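Local coordinates for prolyl oligopeptidase (Novosphingobium capsulatum, PDB 1YR2), which probably hydrolyses oligopeptides on the carboxyl side of proline, and less readily of alanine, as a serine peptidase of the prolyl oligopeptidase family, at residues 425-437 against 447-461. Residues are numbered along the deposited sequence; the frame is centred on the assembly and turned at random.
Sequences FSSFTQPATVLAL and WEPVHLTFDPADFRV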
loop_
_atom_site.group_PDB
_atom_site.type_symbol
_atom_site.label_atom_id
_atom_site.label_comp_id
_atom_site.label_asym_id
_atom_site.label_seq_id
_atom_site.Cartn_x
_atom_site.Cartn_y
_atom_site.Cartn_z
ATOM N N PHE A 425 1.304 11.815 4.992
ATOM C CA PHE A 425 2.629 11.193 5.175
ATOM C C PHE A 425 2.476 9.943 6.038
ATOM O O PHE A 425 1.777 9.949 7.098
ATOM C CB PHE A 425 3.566 12.174 5.827
ATOM C CG PHE A 425 4.914 11.621 6.134
ATOM C CD1 PHE A 425 5.860 11.523 5.154
ATOM C CD2 PHE A 425 5.224 11.186 7.403
ATOM C CE1 PHE A 425 7.126 11.040 5.442
ATOM C CE2 PHE A 425 6.493 10.648 7.698
ATOM C CZ PHE A 425 7.439 10.593 6.730
ATOM N N SER A 426 3.195 8.880 5.684
ATOM C CA SER A 426 3.232 7.699 6.539
ATOM C C SER A 426 4.606 7.045 6.476
ATOM O O SER A 426 5.412 7.309 5.544
ATOM C CB SER A 426 2.136 6.733 6.141
ATOM O OG SER A 426 2.563 5.981 5.020
ATOM N N SER A 427 4.923 6.226 7.463
ATOM C CA SER A 427 6.163 5.484 7.423
ATOM C C SER A 427 6.101 4.341 8.417
ATOM O O SER A 427 5.093 4.148 9.035
ATOM C CB SER A 427 7.377 6.392 7.734
ATOM O OG SER A 427 8.573 5.766 7.276
ATOM N N PHE A 428 7.190 3.586 8.571
ATOM C CA PHE A 428 7.171 2.408 9.438
ATOM C C PHE A 428 6.843 2.763 10.884
ATOM O O PHE A 428 6.300 1.934 11.607
ATOM C CB PHE A 428 8.484 1.641 9.346
ATOM C CG PHE A 428 8.815 1.203 7.977
ATOM C CD1 PHE A 428 8.114 0.179 7.388
ATOM C CD2 PHE A 428 9.798 1.873 7.227
ATOM C CE1 PHE A 428 8.385 -0.228 6.099
ATOM C CE2 PHE A 428 10.126 1.430 5.930
ATOM C CZ PHE A 428 9.388 0.391 5.362
ATOM N N THR A 429 7.115 4.002 11.306
ATOM C CA THR A 429 6.765 4.415 12.669
ATOM C C THR A 429 5.839 5.589 12.694
ATOM O O THR A 429 5.711 6.276 13.724
ATOM C CB THR A 429 8.020 4.780 13.450
ATOM O OG1 THR A 429 8.766 5.750 12.682
ATOM C CG2 THR A 429 8.915 3.535 13.555
ATOM N N GLN A 430 5.138 5.798 11.601
ATOM C CA GLN A 430 4.179 6.904 11.484
ATOM C C GLN A 430 2.937 6.450 10.757
ATOM O O GLN A 430 2.904 6.384 9.520
ATOM C CB GLN A 430 4.845 8.087 10.796
ATOM C CG GLN A 430 3.957 9.297 10.548
ATOM C CD GLN A 430 3.469 9.877 11.827
ATOM O OE1 GLN A 430 4.202 10.614 12.481
ATOM N NE2 GLN A 430 2.238 9.542 12.208
ATOM N N PRO A 431 1.872 6.120 11.483
ATOM C CA PRO A 431 0.597 5.912 10.814
ATOM C C PRO A 431 0.204 7.151 10.012
ATOM O O PRO A 431 0.542 8.266 10.413
ATOM C CB PRO A 431 -0.373 5.658 11.976
ATOM C CG PRO A 431 0.500 5.293 13.136
ATOM C CD PRO A 431 1.771 6.021 12.945
ATOM N N ALA A 432 -0.514 6.959 8.902
ATOM C CA ALA A 432 -0.795 8.018 7.959
ATOM C C ALA A 432 -1.320 9.208 8.734
ATOM O O ALA A 432 -2.229 9.077 9.547
ATOM C CB ALA A 432 -1.806 7.603 6.977
ATOM N N THR A 433 -0.734 10.345 8.446
ATOM C CA THR A 433 -1.065 11.565 9.132
ATOM C C THR A 433 -1.091 12.737 8.194
ATOM O O THR A 433 -0.356 12.789 7.187
ATOM C CB THR A 433 -0.037 11.790 10.290
ATOM O OG1 THR A 433 -0.457 12.922 11.081
ATOM C CG2 THR A 433 1.369 12.188 9.774
ATOM N N VAL A 434 -1.937 13.703 8.494
ATOM C CA VAL A 434 -1.939 14.945 7.745
ATOM C C VAL A 434 -0.926 15.938 8.327
ATOM O O VAL A 434 -0.978 16.262 9.519
ATOM C CB VAL A 434 -3.375 15.558 7.756
ATOM C CG1 VAL A 434 -3.365 16.942 7.092
ATOM C CG2 VAL A 434 -4.390 14.595 7.082
ATOM N N LEU A 435 0.018 16.388 7.510
ATOM C CA LEU A 435 0.922 17.488 7.820
ATOM C C LEU A 435 0.451 18.786 7.192
ATOM O O LEU A 435 -0.077 18.779 6.073
ATOM C CB LEU A 435 2.313 17.202 7.244
ATOM C CG LEU A 435 2.961 15.891 7.703
ATOM C CD1 LEU A 435 4.298 15.740 6.909
ATOM C CD2 LEU A 435 3.168 15.852 9.203
ATOM N N ALA A 436 0.728 19.910 7.848
ATOM C CA ALA A 436 0.446 21.207 7.249
ATOM C C ALA A 436 1.670 21.523 6.396
ATOM O O ALA A 436 2.806 21.233 6.799
ATOM C CB ALA A 436 0.237 22.288 8.317
ATOM N N LEU A 437 1.426 22.017 5.192
ATOM C CA LEU A 437 2.463 22.393 4.249
ATOM C C LEU A 437 2.332 23.870 3.964
ATOM O O LEU A 437 1.278 24.328 3.603
ATOM C CB LEU A 437 2.301 21.587 2.952
ATOM C CG LEU A 437 3.103 22.020 1.746
ATOM C CD1 LEU A 437 4.574 21.787 1.981
ATOM C CD2 LEU A 437 2.570 21.273 0.505
ATOM N N TRP A 447 -0.186 19.209 11.889
ATOM C CA TRP A 447 -1.518 19.769 11.848
ATOM C C TRP A 447 -2.270 19.257 13.086
ATOM O O TRP A 447 -1.820 19.462 14.210
ATOM C CB TRP A 447 -2.185 19.415 10.502
ATOM C CG TRP A 447 -3.485 20.114 10.288
ATOM C CD1 TRP A 447 -3.705 21.478 10.355
ATOM C CD2 TRP A 447 -4.775 19.519 10.022
ATOM N NE1 TRP A 447 -5.034 21.746 10.158
ATOM C CE2 TRP A 447 -5.716 20.574 9.964
ATOM C CE3 TRP A 447 -5.226 18.210 9.816
ATOM C CZ2 TRP A 447 -7.077 20.355 9.701
ATOM C CZ3 TRP A 447 -6.575 17.971 9.569
ATOM C CH2 TRP A 447 -7.493 19.058 9.524
ATOM N N GLU A 448 -3.404 18.612 12.930
ATOM C CA GLU A 448 -4.124 18.100 14.068
ATOM C C GLU A 448 -3.313 17.105 14.844
ATOM O O GLU A 448 -2.781 16.136 14.271
ATOM C CB GLU A 448 -5.430 17.437 13.663
ATOM C CG GLU A 448 -6.470 18.451 13.200
ATOM C CD GLU A 448 -7.097 19.203 14.328
ATOM O OE1 GLU A 448 -7.273 18.631 15.425
ATOM O OE2 GLU A 448 -7.430 20.369 14.085
ATOM N N PRO A 449 -3.232 17.279 16.148
ATOM C CA PRO A 449 -2.655 16.200 16.975
ATOM C C PRO A 449 -3.433 14.887 16.852
ATOM O O PRO A 449 -4.654 14.901 16.720
ATOM C CB PRO A 449 -2.785 16.740 18.377
ATOM C CG PRO A 449 -2.862 18.200 18.233
ATOM C CD PRO A 449 -3.596 18.462 16.952
ATOM N N VAL A 450 -2.716 13.767 16.890
ATOM C CA VAL A 450 -3.295 12.427 16.826
ATOM C C VAL A 450 -2.832 11.665 18.058
ATOM O O VAL A 450 -1.629 11.603 18.330
ATOM C CB VAL A 450 -2.819 11.691 15.539
ATOM C CG1 VAL A 450 -3.168 10.241 15.546
ATOM C CG2 VAL A 450 -3.467 12.309 14.310
ATOM N N HIS A 451 -3.762 11.085 18.810
ATOM C CA HIS A 451 -3.388 10.370 20.010
ATOM C C HIS A 451 -3.007 8.901 19.696
ATOM O O HIS A 451 -3.856 8.110 19.306
ATOM C CB HIS A 451 -4.501 10.407 21.074
ATOM C CG HIS A 451 -4.177 9.572 22.279
ATOM N ND1 HIS A 451 -2.997 9.717 22.988
ATOM C CD2 HIS A 451 -4.863 8.559 22.880
ATOM C CE1 HIS A 451 -2.974 8.832 23.974
ATOM N NE2 HIS A 451 -4.092 8.117 23.927
ATOM N N LEU A 452 -1.732 8.575 19.829
ATOM C CA LEU A 452 -1.224 7.211 19.607
ATOM C C LEU A 452 -0.645 6.718 20.930
ATOM O O LEU A 452 -0.432 7.491 21.854
ATOM C CB LEU A 452 -0.107 7.219 18.570
ATOM C CG LEU A 452 -0.478 7.725 17.160
ATOM C CD1 LEU A 452 0.688 7.637 16.268
ATOM C CD2 LEU A 452 -1.612 6.880 16.638
ATOM N N THR A 453 -0.361 5.432 21.015
ATOM C CA THR A 453 0.268 4.889 22.217
ATOM C C THR A 453 1.799 5.021 22.227
ATOM O O THR A 453 2.460 4.544 23.158
ATOM C CB THR A 453 -0.094 3.434 22.414
ATOM O OG1 THR A 453 0.320 2.694 21.270
ATOM C CG2 THR A 453 -1.630 3.258 22.536
ATOM N N PHE A 454 2.363 5.625 21.193
ATOM C CA PHE A 454 3.793 5.876 21.120
ATOM C C PHE A 454 4.004 7.222 20.485
ATOM O O PHE A 454 3.079 7.794 19.900
ATOM C CB PHE A 454 4.487 4.752 20.321
ATOM C CG PHE A 454 4.019 4.648 18.878
ATOM C CD1 PHE A 454 2.919 3.889 18.523
ATOM C CD2 PHE A 454 4.684 5.322 17.901
ATOM C CE1 PHE A 454 2.488 3.837 17.203
ATOM C CE2 PHE A 454 4.261 5.250 16.572
ATOM C CZ PHE A 454 3.176 4.529 16.225
ATOM N N ASP A 455 5.236 7.715 20.543
ATOM C CA ASP A 455 5.617 8.947 19.864
ATOM C C ASP A 455 6.476 8.635 18.657
ATOM O O ASP A 455 7.585 8.154 18.842
ATOM C CB ASP A 455 6.437 9.802 20.835
ATOM C CG ASP A 455 6.806 11.173 20.275
ATOM O OD1 ASP A 455 6.611 11.461 19.060
ATOM O OD2 ASP A 455 7.293 12.048 21.019
ATOM N N PRO A 456 6.010 8.907 17.446
ATOM C CA PRO A 456 6.832 8.678 16.244
ATOM C C PRO A 456 8.270 9.237 16.286
ATOM O O PRO A 456 9.163 8.570 15.757
ATOM C CB PRO A 456 6.011 9.317 15.111
ATOM C CG PRO A 456 4.608 9.139 15.597
ATOM C CD PRO A 456 4.670 9.410 17.108
ATOM N N ALA A 457 8.502 10.375 16.930
ATOM C CA ALA A 457 9.861 10.921 17.124
ATOM C C ALA A 457 10.792 10.094 18.056
ATOM O O ALA A 457 11.984 10.375 18.144
ATOM C CB ALA A 457 9.761 12.340 17.661
ATOM N N ASP A 458 10.267 9.077 18.737
ATOM C CA ASP A 458 11.095 8.190 19.530
ATOM C C ASP A 458 11.719 7.069 18.703
ATOM O O ASP A 458 12.342 6.180 19.252
ATOM C CB ASP A 458 10.280 7.543 20.657
ATOM C CG ASP A 458 10.128 8.437 21.864
ATOM O OD1 ASP A 458 10.763 9.500 21.900
ATOM O OD2 ASP A 458 9.389 8.141 22.847
ATOM N N PHE A 459 11.561 7.120 17.386
ATOM C CA PHE A 459 12.046 6.064 16.516
ATOM C C PHE A 459 12.724 6.727 15.319
ATOM O O PHE A 459 12.409 7.878 14.986
ATOM C CB PHE A 459 10.890 5.204 16.005
ATOM C CG PHE A 459 10.080 4.614 17.077
ATOM C CD1 PHE A 459 9.090 5.359 17.697
ATOM C CD2 PHE A 459 10.324 3.324 17.511
ATOM C CE1 PHE A 459 8.411 4.817 18.776
ATOM C CE2 PHE A 459 9.593 2.790 18.553
ATOM C CZ PHE A 459 8.650 3.564 19.164
ATOM N N ARG A 460 13.593 5.975 14.653
ATOM C CA ARG A 460 14.303 6.452 13.487
ATOM C C ARG A 460 14.201 5.450 12.351
ATOM O O ARG A 460 14.487 4.265 12.568
ATOM C CB ARG A 460 15.768 6.590 13.877
ATOM C CG ARG A 460 16.560 7.529 13.028
ATOM C CD ARG A 460 17.994 7.784 13.582
ATOM N NE ARG A 460 17.996 8.690 14.735
ATOM C CZ ARG A 460 18.415 8.387 15.971
ATOM N NH1 ARG A 460 18.881 7.176 16.277
ATOM N NH2 ARG A 460 18.353 9.312 16.925
ATOM N N VAL A 461 13.811 5.910 11.153
ATOM C CA VAL A 461 13.893 5.092 9.931
ATOM C C VAL A 461 15.174 5.521 9.231
ATOM O O VAL A 461 15.336 6.710 8.936
ATOM C CB VAL A 461 12.703 5.361 8.989
ATOM C CG1 VAL A 461 12.829 4.624 7.676
ATOM C CG2 VAL A 461 11.394 4.995 9.671
HETATM O O HOH W 1 10.433 8.400 13.008
HETATM O O HOH W 2 -3.196 15.840 11.473
HETATM O O HOH W 3 0.479 16.315 11.836
#
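Apolar side chains and bridging waters, with no direct hydrogen bond, join the turn Ser427-Gln430 and strand 433-437 of the last propeller sheet to segment 447-461, which crosses from the propeller to the first strand (459-467) of the alpha/beta-hydrolase sheet. Thr429, in the type I turn, lays CG2 against Phe459 CB at 3.6 Å; its OG1, lying between the backbone N and the carbonyl carbon (chi1 53°), hydrogen-bonds a water that donates to Phe459 O. Thr429 O is buried without a polar partner, in plane at the edge of the Phe454 ring, 3.4 Å from CE2. Gln430, bent at chi2, brings OE1 to 3.4 Å from Pro456 CB, while its NE2 donates a hydrogen bond to Pro431 O in the carbonyl plane (2.8 Å, 165°). Replacing Gln430 by alanine would remove NE2, probably leaving Pro431 O without this donor and opening a gap beside Pro456. Pro431 CD rests 3.9 Å from Leu452 CD1. Farther along, Val434 CG1 lies 3.5 Å from Trp447 CE3, the two side chains pointing the same way, and two waters tie Val434 O to Trp447 N and Glu448 O. Strand 110-117 of the first propeller sheet flanks this end through Pro114, whereas Met511 of helix 508-514 and Val479 of strand 473-481 adjoin Thr429 on the catalytic side.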